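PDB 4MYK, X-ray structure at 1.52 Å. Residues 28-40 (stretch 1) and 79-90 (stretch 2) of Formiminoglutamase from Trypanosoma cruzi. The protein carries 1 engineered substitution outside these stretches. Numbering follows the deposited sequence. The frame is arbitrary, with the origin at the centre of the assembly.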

# COMPACT_ATOMS: atom_id res chain seq x y z
N GLU A 28 9.49 -37.75 -11.20
CA GLU A 28 9.81 -37.84 -12.63
C GLU A 28 8.58 -37.54 -13.48
O GLU A 28 8.68 -37.26 -14.68
CB GLU A 28 10.33 -39.25 -12.98
CG GLU A 28 11.20 -39.86 -11.90
CD GLU A 28 12.60 -39.28 -11.87
OE1 GLU A 28 13.25 -39.23 -12.94
OE2 GLU A 28 13.06 -38.88 -10.77
N ASP A 29 7.41 -37.59 -12.84
CA ASP A 29 6.14 -37.45 -13.52
C ASP A 29 5.54 -36.05 -13.37
O ASP A 29 4.59 -35.69 -14.07
CB ASP A 29 5.17 -38.53 -13.03
CG ASP A 29 5.62 -39.94 -13.46
OD1 ASP A 29 5.92 -40.13 -14.66
OD2 ASP A 29 5.67 -40.84 -12.60
N ALA A 30 6.11 -35.26 -12.48
CA ALA A 30 5.68 -33.88 -12.27
C ALA A 30 6.22 -32.94 -13.36
O ALA A 30 7.40 -33.01 -13.73
CB ALA A 30 6.11 -33.39 -10.90
N ASP A 31 5.35 -32.07 -13.86
CA ASP A 31 5.74 -31.03 -14.81
C ASP A 31 6.60 -29.99 -14.09
O ASP A 31 7.56 -29.46 -14.66
CB ASP A 31 4.50 -30.36 -15.39
CG ASP A 31 3.58 -31.34 -16.09
OD1 ASP A 31 3.97 -31.86 -17.15
OD2 ASP A 31 2.45 -31.58 -15.60
N ILE A 32 6.24 -29.71 -12.85
CA ILE A 32 6.93 -28.69 -12.08
C ILE A 32 7.40 -29.29 -10.77
O ILE A 32 6.63 -29.99 -10.09
CB ILE A 32 5.99 -27.48 -11.78
CG1 ILE A 32 5.58 -26.79 -13.09
CG2 ILE A 32 6.65 -26.50 -10.80
CD1 ILE A 32 4.32 -25.95 -12.97
N VAL A 33 8.65 -29.02 -10.42
CA VAL A 33 9.20 -29.51 -9.16
C VAL A 33 9.67 -28.38 -8.22
O VAL A 33 10.48 -27.54 -8.60
CB VAL A 33 10.29 -30.58 -9.41
CG1 VAL A 33 11.00 -30.96 -8.11
CG2 VAL A 33 9.66 -31.82 -10.06
N ILE A 34 9.11 -28.39 -7.01
CA ILE A 34 9.42 -27.41 -5.96
C ILE A 34 10.56 -27.89 -5.06
O ILE A 34 10.52 -28.99 -4.50
CB ILE A 34 8.19 -27.13 -5.07
CG1 ILE A 34 7.02 -26.58 -5.89
CG2 ILE A 34 8.54 -26.16 -3.95
CD1 ILE A 34 5.70 -26.64 -5.16
N ILE A 35 11.58 -27.04 -4.91
CA ILE A 35 12.76 -27.36 -4.12
C ILE A 35 12.95 -26.25 -3.09
O ILE A 35 12.96 -25.08 -3.45
CB ILE A 35 14.03 -27.46 -5.01
CG1 ILE A 35 13.88 -28.59 -6.04
CG2 ILE A 35 15.29 -27.67 -4.17
CD1 ILE A 35 14.71 -28.41 -7.32
N GLY A 36 13.10 -26.62 -1.83
CA GLY A 36 13.28 -25.62 -0.79
C GLY A 36 14.74 -25.38 -0.49
O GLY A 36 15.54 -26.31 -0.47
N PHE A 37 15.09 -24.11 -0.27
CA PHE A 37 16.44 -23.75 0.16
C PHE A 37 16.40 -22.86 1.41
O PHE A 37 16.52 -21.63 1.32
CB PHE A 37 17.23 -23.11 -0.99
CG PHE A 37 18.73 -23.15 -0.78
CD1 PHE A 37 19.40 -24.36 -0.71
CD2 PHE A 37 19.46 -21.98 -0.67
CE1 PHE A 37 20.76 -24.41 -0.51
CE2 PHE A 37 20.82 -22.01 -0.48
CZ PHE A 37 21.47 -23.23 -0.40
N PRO A 38 16.27 -23.50 2.59
CA PRO A 38 16.10 -22.81 3.87
C PRO A 38 17.41 -22.25 4.43
O PRO A 38 17.87 -22.70 5.48
CB PRO A 38 15.56 -23.91 4.80
CG PRO A 38 15.65 -25.22 4.01
CD PRO A 38 16.45 -24.94 2.78
N TYR A 39 18.01 -21.28 3.74
CA TYR A 39 19.24 -20.65 4.21
C TYR A 39 19.16 -19.13 4.09
O TYR A 39 18.61 -18.60 3.13
CB TYR A 39 20.46 -21.19 3.46
CG TYR A 39 20.63 -22.68 3.65
CD1 TYR A 39 21.37 -23.18 4.71
CD2 TYR A 39 20.01 -23.58 2.79
CE1 TYR A 39 21.50 -24.56 4.90
CE2 TYR A 39 20.13 -24.96 2.97
CZ TYR A 39 20.88 -25.44 4.02
OH TYR A 39 21.00 -26.80 4.20
N ASP A 40 19.73 -18.45 5.07
CA ASP A 40 19.60 -17.00 5.20
C ASP A 40 20.32 -16.20 4.14
O ASP A 40 19.83 -15.17 3.70
CB ASP A 40 20.17 -16.56 6.56
CG ASP A 40 19.12 -16.49 7.65
OD1 ASP A 40 19.45 -15.97 8.74
OD2 ASP A 40 17.97 -16.93 7.43
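Stretch 2, residues 79-90: SHLKLYDAGDIT

Stretch 2 runs alongside stretch 1 as a neighbouring parallel strand. Strand 83-88 pairs with the strand that begins at Ile 32. Their axes approach to 4.6 Å and their N-to-C directions differ by 5°. The contact buries 943 Å², both sides summed.

Ser 79 stays out of reach, and His 80 barely touches. CD1 of Leu 81 lies 4.2 Å from CD1 of Ile 32. N of Lys 82 donates to OD2 of Asp 31 at 3.0 Å, and O of Lys 82 accepts from N of Asp 31 at 2.9 Å. The side chain turns back, so that NZ of Lys 82 forms a salt bridge with OD2 of Asp 31 at 3.4 Å.

Regular pairing follows as far as Asp 85. Leu 83 faces Ile 32, with their CD1 atoms 3.9 Å apart. Tyr 84 lies beside Val 33 but bonds to its neighbours, as parallel pairing requires. N of Tyr 84 donates to O of Ile 32 at 3.0 Å, and O of Tyr 84 accepts from N of Ile 34 at 2.8 Å. Asp 85 pairs with Ile 34.

N of Ala 86 donates to O of Ile 34 at 2.8 Å. Ala 86 is not extended, with phi -77° and psi -3°. Stretch 2 takes one extra residue across Ala 86 and Gly 87, so Asp 88 pairs with Gly 36. Gly 87 has phi 89° and psi -162°, which calls for glycine. O of Gly 87 accepts from N of Gly 36 at 2.7 Å. OD1 of Asp 88 comes within 3.2 Å of CA of Gly 36, where a CB would clash with it.

N of Ile 89 donates to O of Gly 36 at 2.9 Å. CG1 of Ile 89 packs on CG2 of Ile 35 at 3.6 Å, and O of Ile 89 accepts from OH of Tyr 39 at 3.1 Å.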

# COMPACT_ATOMS: atom_id res chain seq x y z
N SER A 79 -5.77 -27.59 -14.16
CA SER A 79 -6.14 -28.90 -13.62
C SER A 79 -5.29 -30.04 -14.17
O SER A 79 -5.16 -31.08 -13.52
CB SER A 79 -7.62 -29.18 -13.86
OG SER A 79 -8.42 -28.34 -13.06
N HIS A 80 -4.72 -29.85 -15.35
CA HIS A 80 -3.96 -30.91 -16.02
C HIS A 80 -2.49 -31.04 -15.58
O HIS A 80 -1.84 -32.03 -15.89
CB HIS A 80 -4.06 -30.78 -17.54
CG HIS A 80 -3.14 -29.77 -18.13
ND1 HIS A 80 -3.51 -28.46 -18.36
CD2 HIS A 80 -1.85 -29.86 -18.54
CE1 HIS A 80 -2.50 -27.80 -18.89
NE2 HIS A 80 -1.47 -28.63 -19.00
N LEU A 81 -1.98 -30.04 -14.86
CA LEU A 81 -0.57 -30.03 -14.48
C LEU A 81 -0.37 -30.90 -13.25
O LEU A 81 -1.29 -31.08 -12.45
CB LEU A 81 -0.09 -28.61 -14.17
CG LEU A 81 0.17 -27.64 -15.31
CD1 LEU A 81 0.59 -26.28 -14.78
CD2 LEU A 81 1.22 -28.19 -16.24
N LYS A 82 0.83 -31.46 -13.12
CA LYS A 82 1.21 -32.18 -11.91
C LYS A 82 2.38 -31.49 -11.26
O LYS A 82 3.38 -31.20 -11.91
CB LYS A 82 1.54 -33.66 -12.19
CG LYS A 82 0.31 -34.53 -12.42
CD LYS A 82 0.71 -35.91 -12.90
CE LYS A 82 1.78 -35.81 -13.96
NZ LYS A 82 1.49 -34.77 -15.01
N LEU A 83 2.23 -31.22 -9.97
CA LEU A 83 3.28 -30.62 -9.16
C LEU A 83 3.88 -31.67 -8.25
O LEU A 83 3.21 -32.62 -7.85
CB LEU A 83 2.72 -29.48 -8.31
CG LEU A 83 2.66 -28.07 -8.88
CD1 LEU A 83 2.41 -28.10 -10.38
CD2 LEU A 83 1.59 -27.27 -8.15
N TYR A 84 5.15 -31.48 -7.90
CA TYR A 84 5.81 -32.34 -6.92
C TYR A 84 6.70 -31.50 -6.05
O TYR A 84 7.39 -30.60 -6.54
CB TYR A 84 6.62 -33.44 -7.60
CG TYR A 84 7.08 -34.52 -6.66
CD1 TYR A 84 8.34 -34.46 -6.05
CD2 TYR A 84 6.27 -35.62 -6.38
CE1 TYR A 84 8.77 -35.46 -5.19
CE2 TYR A 84 6.70 -36.62 -5.52
CZ TYR A 84 7.95 -36.54 -4.93
OH TYR A 84 8.37 -37.53 -4.07
N ASP A 85 6.67 -31.80 -4.76
CA ASP A 85 7.44 -31.06 -3.78
C ASP A 85 8.60 -31.95 -3.37
O ASP A 85 8.43 -32.89 -2.60
CB ASP A 85 6.53 -30.73 -2.60
CG ASP A 85 7.19 -29.84 -1.58
OD1 ASP A 85 8.40 -29.59 -1.67
OD2 ASP A 85 6.47 -29.41 -0.65
N ALA A 86 9.78 -31.66 -3.91
CA ALA A 86 10.97 -32.48 -3.64
C ALA A 86 11.61 -32.23 -2.27
O ALA A 86 12.59 -32.89 -1.90
CB ALA A 86 11.99 -32.31 -4.74
N GLY A 87 11.06 -31.28 -1.52
CA GLY A 87 11.53 -30.97 -0.18
C GLY A 87 12.65 -29.95 -0.12
O GLY A 87 12.86 -29.20 -1.07
N ASP A 88 13.36 -29.93 1.01
CA ASP A 88 14.45 -28.99 1.26
C ASP A 88 15.82 -29.59 0.96
O ASP A 88 16.06 -30.77 1.21
CB ASP A 88 14.46 -28.50 2.72
CG ASP A 88 13.37 -27.47 3.01
OD1 ASP A 88 12.79 -26.90 2.06
OD2 ASP A 88 13.12 -27.23 4.20
N ILE A 89 16.70 -28.77 0.41
CA ILE A 89 18.10 -29.12 0.26
C ILE A 89 18.78 -28.91 1.60
O ILE A 89 18.91 -27.78 2.06
CB ILE A 89 18.79 -28.24 -0.80
CG1 ILE A 89 18.15 -28.46 -2.17
CG2 ILE A 89 20.28 -28.53 -0.85
CD1 ILE A 89 18.18 -29.90 -2.63
N THR A 90 19.21 -29.99 2.24
CA THR A 90 19.86 -29.88 3.55
C THR A 90 21.27 -30.44 3.51
O THR A 90 21.52 -31.46 2.86
CB THR A 90 19.07 -30.63 4.62
OG1 THR A 90 18.50 -31.81 4.05
CG2 THR A 90 17.97 -29.73 5.19